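PDB 6M4K: alpha-amylase from Eisenia fetida, which probably catalyses the endohydrolysis of alpha-1,4-glucosidic linkages in starch-like polysaccharides, as a glycoside hydrolase of family 13 with calcium and chloride as cofactors. Local coordinates for residues Y61-R66 with N301-R306; R188-G193 with G215-L220; V268-N273 with A322-I327. One frame throughout, in Å; residues are numbered along the deposited sequence. Where two conformers were deposited one is given.

Contact 1: Y61-R66 with N301-R306; sequences YPWWQR and NHDNQR
Trp63 carries this contact for 61-66: its indole reaches into the 301-306 loop and meets Arg306, His302 and Asp303. Its CG lies between the backbone N and the carbonyl carbon (chi1 64°), the crowded position, which aims the ring at that loop.

The charged interaction is a cation-pi pair. Arg306 CZ stands over one face of the five-membered ring, 4.6 Å from its centroid, with the guanidinium plane tilted from the ring. Before that group is reached, the extended arginine chain slides past the indole, bringing CD to 3.4 Å from Trp63 NE1. NE1 and Arg306 NE are both donors, so their closeness is no bond; the indole N-H goes to the carbonyl of Asp360.

Polar bonds fix the arginine. Its NH1 donates to His302 O (2.9 Å), in the guanidinium plane and onto a lone pair, and to Gln305 OE1 (2.8 Å), which is tilted from that plane. One Asp303 conformer brings OD1 obliquely to 3.3 Å from Trp63 CH2, planes 57° apart.

The aromatic contact is oblique: Trp63 CZ3 comes to the edge of the imidazole, 3.5 Å from His302 CD2, with the planes 76° apart. An alanine replacing Trp63 would probably leave the guanidinium of Arg306 without this aromatic face and open a gap beside His302.

The NHDN run of 301-304 belongs to a conserved family 13 sequence region, and in this family such loops line the substrate cleft. Here the loops follow barrel strands 44-47 and 295-297; His302 also touches Met343 of strand 339-344, and Asn301 packs on Phe259 at the start of helix 259-270.

Contact 2: R188-G193 with G215-L220; sequences RLIGWG and GRLNQL
Ile190 presses both of its branches onto the backbone of 218-220 and does nearly all the packing for its helix. The tight part is at CG2, which lies 3.5 Å from Gln219 O and 4.0 Å from Leu220 CA. With this methyl opposite the backbone N and CG1 beside it (chi1 -70°), the side chain forks over the loop: CG2 takes the Gln219-Leu220 end, while CD1 reaches back to 3.7 Å from Asn218 O. Carbonyl oxygens thus form much of the surface the isoleucine rests on. Apolar contacts close the two ends, Ile190 CD1 with Leu217 CD2 at 4.3 Å and Ile190 CG2 with Leu220 CD2 at 4.2 Å.

This is the C-terminal turn of helix 176-192, which comes between strands 97-102 and 196-199 along the chain, in the beta-alpha order of the TIM barrel. The helix ends in a Schellman motif at Gly193, whose phi of 121° would jam a CB against the carbonyl of Trp192. Across from it, the 215-220 loop leads on from helix 207-214 toward strand 232-235.

The other side of the contact is much looser. Asn218 starts out toward the helix, yet its CB, the nearest side-chain atom, is still 4.9 Å from Ile190 CG2, and Gln219 points away; both are exposed to solvent. Polar bonds hold the loop here instead: Asn187, one turn back on the helix, uses its amide oxygen for Asn218 N and its ND2 for Arg216 O. Just beyond Leu220, in the same loop, Asn221 ND2 donates to Gly191 O.

Contact 3: V268-N273 with A322-I327; sequences VVRKNN and ANMYKI. With SO4 (sulfate ion), chain F.
Met324 and Ile327 are the residues of 322-327 that meet the end of helix 259-270, at Val269 and Arg270. Going along the segment, Asn323 comes first and looks to a sulfate, probably from the crystallisation liquor: its backbone N donates to sulfate O3 at 3.0 Å.

Next, Met324 N grips sulfate O1 at 2.9 Å in a nearly straight bond (168°). The same residue faces the other helix. Its CB packs 3.8 Å from Val269 CG1, and that methyl also sits 3.6 Å from Met324 O. Further out, the thioether crosses Arg270 at about a right angle, with Met324 SD 4.0 Å from Arg270 CA and 4.1 Å from Arg270 CG. A bend at chi3 (-70°) keeps the terminal CE close to sulfate O1. Arg270 takes part through its aliphatic base; its NH2 bonds to Ile316 O.

One turn on, Ile327 CG2 adds a third neighbour, at 4.1 Å, to Val269 CG1, the branch that chi1 of 173° sends toward helix 322-334.

Two familiar helix-end features meet here. Backbone N-H groups in the first turn of helix 322-334 hold an anion, while helix 259-270 finishes in a Schellman motif at Lys271, and the two are successive outer helices of the TIM barrel.

In the fold
From the N terminus, the loop after strand 44-47 supplies 61-66, whose partner comes only after 234 more residues. Inside that long loop lies contact 2, a short closure that ties the end of helix 176-192 to the connection running from helix 207-214 to strand 232-235. The chain then gives 268-273, closes contact 1 at 301-306, and finally closes contact 3 at 322-327, so contacts 1 and 3 cross. Contact 1 joins two loops following barrel strands; contact 3 joins neighbouring outer helices. Contacts 2 and 3 lie on opposite sides of the chain's centre, their own centres about 40 Å apart.

Contact 1: Y61-R66 with N301-R306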
loop_
_atom_site.group_PDB
_atom_site.type_symbol
_atom_site.label_atom_id
_atom_site.label_comp_id
_atom_site.label_asym_id
_atom_site.label_seq_id
_atom_site.Cartn_x
_atom_site.Cartn_y
_atom_site.Cartn_z
ATOM N N TYR A 61 -7.035 5.450 -22.004
ATOM C CA TYR A 61 -6.249 4.496 -21.216
ATOM C C TYR A 61 -6.052 4.945 -19.770
ATOM O O TYR A 61 -4.918 5.079 -19.307
ATOM C CB TYR A 61 -4.929 4.206 -21.927
ATOM C CG TYR A 61 -5.155 3.881 -23.396
ATOM C CD1 TYR A 61 -5.641 2.637 -23.775
ATOM C CD2 TYR A 61 -4.914 4.824 -24.399
ATOM C CE1 TYR A 61 -5.856 2.317 -25.109
ATOM C CE2 TYR A 61 -5.127 4.514 -25.745
ATOM C CZ TYR A 61 -5.595 3.264 -26.085
ATOM O OH TYR A 61 -5.819 2.936 -27.414
ATOM N N PRO A 62 -7.136 5.190 -19.040
ATOM C CA PRO A 62 -7.014 5.612 -17.639
ATOM C C PRO A 62 -6.473 4.487 -16.758
ATOM O O PRO A 62 -6.564 3.305 -17.092
ATOM C CB PRO A 62 -8.464 5.938 -17.267
ATOM C CG PRO A 62 -9.267 4.975 -18.091
ATOM C CD PRO A 62 -8.528 4.899 -19.415
ATOM N N TRP A 63 -5.938 4.863 -15.590
ATOM C CA TRP A 63 -5.478 3.822 -14.667
ATOM C C TRP A 63 -6.635 2.930 -14.235
ATOM O O TRP A 63 -6.455 1.718 -14.068
ATOM C CB TRP A 63 -4.785 4.428 -13.436
ATOM C CG TRP A 63 -5.692 5.250 -12.613
ATOM C CD1 TRP A 63 -5.946 6.588 -12.759
ATOM C CD2 TRP A 63 -6.513 4.805 -11.522
ATOM N NE1 TRP A 63 -6.867 6.997 -11.831
ATOM C CE2 TRP A 63 -7.234 5.925 -11.058
ATOM C CE3 TRP A 63 -6.714 3.566 -10.900
ATOM C CZ2 TRP A 63 -8.133 5.849 -9.996
ATOM C CZ3 TRP A 63 -7.616 3.487 -9.848
ATOM C CH2 TRP A 63 -8.309 4.624 -9.403
ATOM N N TRP A 64 -7.832 3.493 -14.102
ATOM C CA TRP A 64 -8.926 2.741 -13.498
ATOM C C TRP A 64 -9.501 1.662 -14.403
ATOM O O TRP A 64 -10.305 0.848 -13.933
ATOM C CB TRP A 64 -10.003 3.659 -12.923
ATOM C CG TRP A 64 -10.460 4.790 -13.780
ATOM C CD1 TRP A 64 -10.158 6.112 -13.593
ATOM C CD2 TRP A 64 -11.348 4.735 -14.904
ATOM N NE1 TRP A 64 -10.792 6.878 -14.533
ATOM C CE2 TRP A 64 -11.524 6.065 -15.355
ATOM C CE3 TRP A 64 -12.015 3.701 -15.564
ATOM C CZ2 TRP A 64 -12.336 6.384 -16.442
ATOM C CZ3 TRP A 64 -12.820 4.026 -16.667
ATOM C CH2 TRP A 64 -12.973 5.361 -17.078
ATOM N N GLN A 65 -9.114 1.612 -15.684
ATOM C CA GLN A 65 -9.553 0.504 -16.527
ATOM C C GLN A 65 -9.114 -0.841 -15.949
ATOM O O GLN A 65 -9.782 -1.859 -16.172
ATOM C CB GLN A 65 -9.039 0.684 -17.964
ATOM C CG GLN A 65 -7.572 0.381 -18.111
ATOM C CD GLN A 65 -7.017 0.658 -19.502
ATOM O OE1 GLN A 65 -7.754 1.026 -20.430
ATOM N NE2 GLN A 65 -5.711 0.478 -19.653
ATOM N N ARG A 66 -8.020 -0.858 -15.178
ATOM C CA ARG A 66 -7.513 -2.111 -14.627
ATOM C C ARG A 66 -8.356 -2.636 -13.477
ATOM O O ARG A 66 -8.171 -3.797 -13.091
ATOM C CB ARG A 66 -6.044 -1.978 -14.221
ATOM C CG ARG A 66 -5.163 -1.699 -15.425
ATOM C CD ARG A 66 -3.705 -1.658 -15.063
ATOM N NE ARG A 66 -3.151 -2.994 -14.814
ATOM C CZ ARG A 66 -1.853 -3.250 -14.844
ATOM N NH1 ARG A 66 -1.000 -2.270 -15.124
ATOM N NH2 ARG A 66 -1.387 -4.475 -14.626
ATOM N N ASN A 301 -2.494 5.641 -0.795
ATOM C CA ASN A 301 -2.616 4.611 -1.820
ATOM C C ASN A 301 -2.995 5.275 -3.145
ATOM O O ASN A 301 -3.106 6.508 -3.247
ATOM C CB ASN A 301 -3.565 3.473 -1.400
ATOM C CG ASN A 301 -5.035 3.839 -1.517
ATOM O OD1 ASN A 301 -5.390 5.005 -1.720
ATOM N ND2 ASN A 301 -5.905 2.834 -1.395
ATOM N N HIS A 302 -3.218 4.450 -4.167
ATOM C CA HIS A 302 -3.434 4.988 -5.505
ATOM C C HIS A 302 -4.753 5.741 -5.603
ATOM O O HIS A 302 -4.879 6.675 -6.407
ATOM C CB HIS A 302 -3.347 3.855 -6.534
ATOM C CG HIS A 302 -4.426 2.828 -6.402
ATOM N ND1 HIS A 302 -4.354 1.767 -5.523
ATOM C CD2 HIS A 302 -5.609 2.702 -7.049
ATOM C CE1 HIS A 302 -5.451 1.038 -5.630
ATOM N NE2 HIS A 302 -6.230 1.587 -6.542
ATOM N N ASP A 303 -5.740 5.360 -4.792
ATOM C CA ASP A 303 -7.049 6.006 -4.811
ATOM C C ASP A 303 -7.022 7.327 -4.070
ATOM O O ASP A 303 -7.467 8.355 -4.600
ATOM C CB ASP A 303 -8.091 5.145 -4.100
ATOM C CG ASP A 303 -8.555 3.977 -4.911
ATOM O OD1 ASP A 303 -8.709 4.114 -6.145
ATOM O OD2 ASP A 303 -8.801 2.919 -4.291
ATOM N N ASN A 304 -6.543 7.321 -2.830
ATOM C CA ASN A 304 -6.645 8.527 -2.032
ATOM C C ASN A 304 -5.580 9.563 -2.349
ATOM O O ASN A 304 -5.774 10.731 -2.012
ATOM C CB ASN A 304 -6.830 8.224 -0.534
ATOM C CG ASN A 304 -5.602 7.610 0.124
ATOM O OD1 ASN A 304 -4.482 7.712 -0.379
ATOM N ND2 ASN A 304 -5.807 7.024 1.308
ATOM N N GLN A 305 -4.500 9.197 -3.048
ATOM C CA GLN A 305 -3.620 10.253 -3.554
ATOM C C GLN A 305 -4.270 11.043 -4.686
ATOM O O GLN A 305 -3.743 12.093 -5.073
ATOM C CB GLN A 305 -2.233 9.725 -3.969
ATOM C CG GLN A 305 -2.224 8.885 -5.240
ATOM C CD GLN A 305 -0.839 8.450 -5.728
ATOM O OE1 GLN A 305 -0.711 8.021 -6.881
ATOM N NE2 GLN A 305 0.191 8.564 -4.884
ATOM N N ARG A 306 -5.386 10.554 -5.223
ATOM C CA ARG A 306 -6.190 11.242 -6.225
ATOM C C ARG A 306 -7.406 11.916 -5.614
ATOM O O ARG A 306 -8.318 12.315 -6.352
ATOM C CB ARG A 306 -6.616 10.273 -7.332
ATOM C CG ARG A 306 -5.452 9.910 -8.229
ATOM C CD ARG A 306 -5.630 8.650 -9.102
ATOM N NE ARG A 306 -4.472 8.621 -9.977
ATOM C CZ ARG A 306 -3.258 8.242 -9.599
ATOM N NH1 ARG A 306 -3.063 7.702 -8.397
ATOM N NH2 ARG A 306 -2.238 8.362 -10.432
#

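Contact 2: R188-G193 with G215-L220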
loop_
_atom_site.group_PDB
_atom_site.type_symbol
_atom_site.label_atom_id
_atom_site.label_comp_id
_atom_site.label_asym_id
_atom_site.label_seq_id
_atom_site.Cartn_x
_atom_site.Cartn_y
_atom_site.Cartn_z
ATOM N N ARG A 188 -4.238 -20.499 -9.768
ATOM C CA ARG A 188 -3.304 -20.514 -10.884
ATOM C C ARG A 188 -2.121 -19.608 -10.586
ATOM O O ARG A 188 -0.961 -19.987 -10.789
ATOM C CB ARG A 188 -4.038 -20.087 -12.163
ATOM C CG ARG A 188 -3.195 -20.078 -13.431
ATOM C CD ARG A 188 -4.060 -20.105 -14.716
ATOM N NE ARG A 188 -5.429 -19.668 -14.475
ATOM C CZ ARG A 188 -5.915 -18.489 -14.854
ATOM N NH1 ARG A 188 -5.143 -17.637 -15.516
ATOM N NH2 ARG A 188 -7.168 -18.161 -14.568
ATOM N N LEU A 189 -2.402 -18.430 -10.025
ATOM C CA LEU A 189 -1.331 -17.494 -9.710
ATOM C C LEU A 189 -0.473 -18.001 -8.556
ATOM O O LEU A 189 0.762 -17.898 -8.612
ATOM C CB LEU A 189 -1.908 -16.106 -9.441
ATOM C CG LEU A 189 -2.153 -15.238 -10.686
ATOM C CD1 LEU A 189 -2.979 -15.937 -11.770
ATOM C CD2 LEU A 189 -2.805 -13.934 -10.282
ATOM N N ILE A 190 -1.097 -18.573 -7.521
ATOM C CA ILE A 190 -0.330 -19.183 -6.438
ATOM C C ILE A 190 0.587 -20.266 -6.994
ATOM O O ILE A 190 1.765 -20.349 -6.626
ATOM C CB ILE A 190 -1.279 -19.732 -5.359
ATOM C CG1 ILE A 190 -1.952 -18.588 -4.608
ATOM C CG2 ILE A 190 -0.517 -20.615 -4.372
ATOM C CD1 ILE A 190 -3.120 -19.043 -3.747
ATOM N N GLY A 191 0.084 -21.063 -7.941
ATOM C CA GLY A 191 0.905 -22.123 -8.499
ATOM C C GLY A 191 2.133 -21.611 -9.224
ATOM O O GLY A 191 3.174 -22.268 -9.232
ATOM N N TRP A 192 2.037 -20.428 -9.831
ATOM C CA TRP A 192 3.190 -19.819 -10.484
ATOM C C TRP A 192 4.181 -19.204 -9.504
ATOM O O TRP A 192 5.310 -18.892 -9.899
ATOM C CB TRP A 192 2.742 -18.728 -11.453
ATOM C CG TRP A 192 1.870 -19.218 -12.566
ATOM C CD1 TRP A 192 1.666 -20.515 -12.955
ATOM C CD2 TRP A 192 1.066 -18.409 -13.431
ATOM N NE1 TRP A 192 0.790 -20.553 -14.015
ATOM C CE2 TRP A 192 0.409 -19.273 -14.327
ATOM C CE3 TRP A 192 0.844 -17.032 -13.538
ATOM C CZ2 TRP A 192 -0.459 -18.808 -15.317
ATOM C CZ3 TRP A 192 -0.016 -16.570 -14.521
ATOM C CH2 TRP A 192 -0.655 -17.457 -15.399
ATOM N N GLY A 193 3.801 -19.022 -8.243
ATOM C CA GLY A 193 4.703 -18.456 -7.254
ATOM C C GLY A 193 4.223 -17.184 -6.607
ATOM O O GLY A 193 4.962 -16.619 -5.789
ATOM N N GLY A 215 -11.216 -20.616 1.360
ATOM C CA GLY A 215 -11.174 -22.033 1.699
ATOM C C GLY A 215 -10.862 -22.941 0.527
ATOM O O GLY A 215 -10.487 -24.100 0.733
ATOM N N ARG A 216 -11.008 -22.442 -0.700
ATOM C CA ARG A 216 -10.676 -23.191 -1.902
ATOM C C ARG A 216 -9.222 -23.027 -2.316
ATOM O O ARG A 216 -8.784 -23.680 -3.264
ATOM C CB ARG A 216 -11.565 -22.739 -3.062
ATOM C CG ARG A 216 -13.033 -23.115 -2.938
ATOM C CD ARG A 216 -13.868 -22.211 -3.843
ATOM N NE ARG A 216 -15.166 -22.790 -4.198
ATOM C CZ ARG A 216 -16.234 -22.820 -3.402
ATOM N NH1 ARG A 216 -16.177 -22.314 -2.179
ATOM N NH2 ARG A 216 -17.365 -23.372 -3.834
ATOM N N LEU A 217 -8.455 -22.187 -1.628
ATOM C CA LEU A 217 -7.110 -21.879 -2.095
ATOM C C LEU A 217 -6.132 -22.995 -1.764
ATOM O O LEU A 217 -6.218 -23.632 -0.706
ATOM C CB LEU A 217 -6.602 -20.579 -1.471
ATOM C CG LEU A 217 -7.334 -19.306 -1.883
ATOM C CD1 LEU A 217 -6.631 -18.085 -1.287
ATOM C CD2 LEU A 217 -7.410 -19.191 -3.391
ATOM N N ASN A 218 -5.197 -23.226 -2.679
ATOM C CA ASN A 218 -4.053 -24.087 -2.442
ATOM C C ASN A 218 -2.984 -23.334 -1.655
ATOM O O ASN A 218 -2.943 -22.099 -1.637
ATOM C CB ASN A 218 -3.455 -24.542 -3.770
ATOM C CG ASN A 218 -4.441 -25.315 -4.620
ATOM O OD1 ASN A 218 -5.335 -25.987 -4.102
ATOM N ND2 ASN A 218 -4.284 -25.224 -5.933
ATOM N N GLN A 219 -2.108 -24.093 -1.007
ATOM C CA GLN A 219 -1.022 -23.478 -0.262
ATOM C C GLN A 219 0.106 -23.035 -1.198
ATOM O O GLN A 219 0.135 -23.367 -2.381
ATOM C CB GLN A 219 -0.555 -24.408 0.858
ATOM C CG GLN A 219 -1.667 -24.563 1.905
ATOM C CD GLN A 219 -1.257 -25.289 3.158
ATOM O OE1 GLN A 219 -0.744 -26.403 3.107
ATOM N NE2 GLN A 219 -1.508 -24.666 4.305
ATOM N N LEU A 220 1.044 -22.274 -0.645
ATOM C CA LEU A 220 2.071 -21.628 -1.454
ATOM C C LEU A 220 3.018 -22.644 -2.091
ATOM O O LEU A 220 3.203 -23.763 -1.599
ATOM C CB LEU A 220 2.867 -20.643 -0.595
ATOM C CG LEU A 220 2.080 -19.440 -0.082
ATOM C CD1 LEU A 220 2.963 -18.557 0.773
ATOM C CD2 LEU A 220 1.497 -18.641 -1.233
#

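Contact 3: V268-N273 with A322-I327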
loop_
_atom_site.group_PDB
_atom_site.type_symbol
_atom_site.label_atom_id
_atom_site.label_comp_id
_atom_site.label_asym_id
_atom_site.label_seq_id
_atom_site.Cartn_x
_atom_site.Cartn_y
_atom_site.Cartn_z
ATOM N N VAL A 268 -2.247 14.776 11.586
ATOM C CA VAL A 268 -1.288 15.171 12.612
ATOM C C VAL A 268 -0.126 15.941 11.999
ATOM O O VAL A 268 0.226 17.034 12.462
ATOM C CB VAL A 268 -0.805 13.953 13.421
ATOM C CG1 VAL A 268 0.383 14.351 14.291
ATOM C CG2 VAL A 268 -1.941 13.407 14.293
ATOM N N VAL A 269 0.489 15.389 10.951
ATOM C CA VAL A 269 1.663 16.038 10.369
ATOM C C VAL A 269 1.284 17.360 9.715
ATOM O O VAL A 269 2.073 18.317 9.726
ATOM C CB VAL A 269 2.405 15.071 9.426
ATOM C CG1 VAL A 269 3.534 15.782 8.685
ATOM C CG2 VAL A 269 2.958 13.904 10.228
ATOM N N ARG A 270 0.083 17.446 9.152
ATOM C CA ARG A 270 -0.400 18.707 8.597
ATOM C C ARG A 270 -0.816 19.700 9.671
ATOM O O ARG A 270 -1.050 20.872 9.345
ATOM C CB ARG A 270 -1.616 18.455 7.720
ATOM C CG ARG A 270 -1.319 17.767 6.389
ATOM C CD ARG A 270 -2.606 17.394 5.721
ATOM N NE ARG A 270 -2.425 16.878 4.369
ATOM C CZ ARG A 270 -2.354 17.636 3.279
ATOM N NH1 ARG A 270 -2.441 18.962 3.375
ATOM N NH2 ARG A 270 -2.202 17.071 2.090
ATOM N N LYS A 271 -0.946 19.259 10.923
ATOM C CA LYS A 271 -1.451 20.096 12.014
ATOM C C LYS A 271 -2.866 20.584 11.743
ATOM O O LYS A 271 -3.234 21.693 12.141
ATOM C CB LYS A 271 -0.526 21.273 12.321
ATOM C CG LYS A 271 0.890 20.884 12.596
ATOM C CD LYS A 271 1.732 22.129 12.690
ATOM C CE LYS A 271 3.109 21.832 12.210
ATOM N NZ LYS A 271 3.978 23.039 12.106
ATOM N N ASN A 272 -3.660 19.776 11.047
ATOM C CA ASN A 272 -5.039 20.139 10.757
ATOM C C ASN A 272 -5.823 20.272 12.055
ATOM O O ASN A 272 -5.685 19.454 12.973
ATOM C CB ASN A 272 -5.696 19.076 9.875
ATOM C CG ASN A 272 -5.306 19.199 8.412
ATOM O OD1 ASN A 272 -4.794 20.230 7.979
ATOM N ND2 ASN A 272 -5.570 18.155 7.639
ATOM N N ASN A 273 -6.641 21.323 12.129
ATOM C CA ASN A 273 -7.568 21.534 13.244
ATOM C C ASN A 273 -6.873 21.402 14.597
ATOM O O ASN A 273 -7.370 20.745 15.515
ATOM C CB ASN A 273 -8.781 20.615 13.140
ATOM C CG ASN A 273 -9.934 21.082 13.996
ATOM O OD1 ASN A 273 -9.932 22.210 14.495
ATOM N ND2 ASN A 273 -10.930 20.221 14.171
ATOM N N ALA A 322 5.863 16.705 -0.412
ATOM C CA ALA A 322 6.951 15.753 -0.206
ATOM C C ALA A 322 7.573 15.863 1.179
ATOM O O ALA A 322 7.911 14.841 1.795
ATOM C CB ALA A 322 8.013 15.937 -1.290
ATOM N N ASN A 323 7.760 17.082 1.692
ATOM C CA ASN A 323 8.439 17.218 2.976
ATOM C C ASN A 323 7.614 16.609 4.101
ATOM O O ASN A 323 8.129 15.842 4.922
ATOM C CB ASN A 323 8.752 18.689 3.266
ATOM C CG ASN A 323 9.820 18.853 4.321
ATOM O OD1 ASN A 323 10.894 18.252 4.231
ATOM N ND2 ASN A 323 9.527 19.650 5.343
ATOM N N MET A 324 6.326 16.943 4.149
ATOM C CA MET A 324 5.447 16.363 5.159
ATOM C C MET A 324 5.273 14.864 4.947
ATOM O O MET A 324 5.186 14.102 5.913
ATOM C CB MET A 324 4.089 17.047 5.097
ATOM C CG MET A 324 4.110 18.475 5.625
ATOM S SD MET A 324 2.449 19.160 5.777
ATOM C CE MET A 324 2.025 19.339 4.066
ATOM N N TYR A 325 5.195 14.432 3.691
ATOM C CA TYR A 325 5.063 13.009 3.385
ATOM C C TYR A 325 6.238 12.210 3.924
ATOM O O TYR A 325 6.059 11.101 4.445
ATOM C CB TYR A 325 5.010 12.878 1.876
ATOM C CG TYR A 325 4.678 11.526 1.295
ATOM C CD1 TYR A 325 3.431 10.940 1.481
ATOM C CD2 TYR A 325 5.581 10.877 0.471
ATOM C CE1 TYR A 325 3.111 9.720 0.888
ATOM C CE2 TYR A 325 5.270 9.665 -0.121
ATOM C CZ TYR A 325 4.042 9.091 0.098
ATOM O OH TYR A 325 3.758 7.906 -0.534
ATOM N N LYS A 326 7.447 12.748 3.809
ATOM C CA LYS A 326 8.609 12.053 4.345
ATOM C C LYS A 326 8.567 11.998 5.864
ATOM O O LYS A 326 9.003 11.009 6.464
ATOM C CB LYS A 326 9.896 12.726 3.871
ATOM C CG LYS A 326 10.203 12.474 2.408
ATOM C CD LYS A 326 11.487 13.171 2.002
ATOM C CE LYS A 326 11.259 14.645 1.781
ATOM N NZ LYS A 326 12.510 15.305 1.297
ATOM N N ILE A 327 8.079 13.060 6.512
ATOM C CA ILE A 327 7.950 13.037 7.968
ATOM C C ILE A 327 6.985 11.937 8.399
ATOM O O ILE A 327 7.279 11.139 9.296
ATOM C CB ILE A 327 7.509 14.413 8.493
ATOM C CG1 ILE A 327 8.618 15.440 8.270
ATOM C CG2 ILE A 327 7.156 14.319 9.974
ATOM C CD1 ILE A 327 8.174 16.875 8.538
HETATM S S SO4 F . 5.520 20.205 1.653
HETATM O O1 SO4 F . 5.168 19.098 2.540
HETATM O O2 SO4 F . 5.785 21.381 2.476
HETATM O O3 SO4 F . 6.720 19.836 0.899
HETATM O O4 SO4 F . 4.426 20.473 0.723
#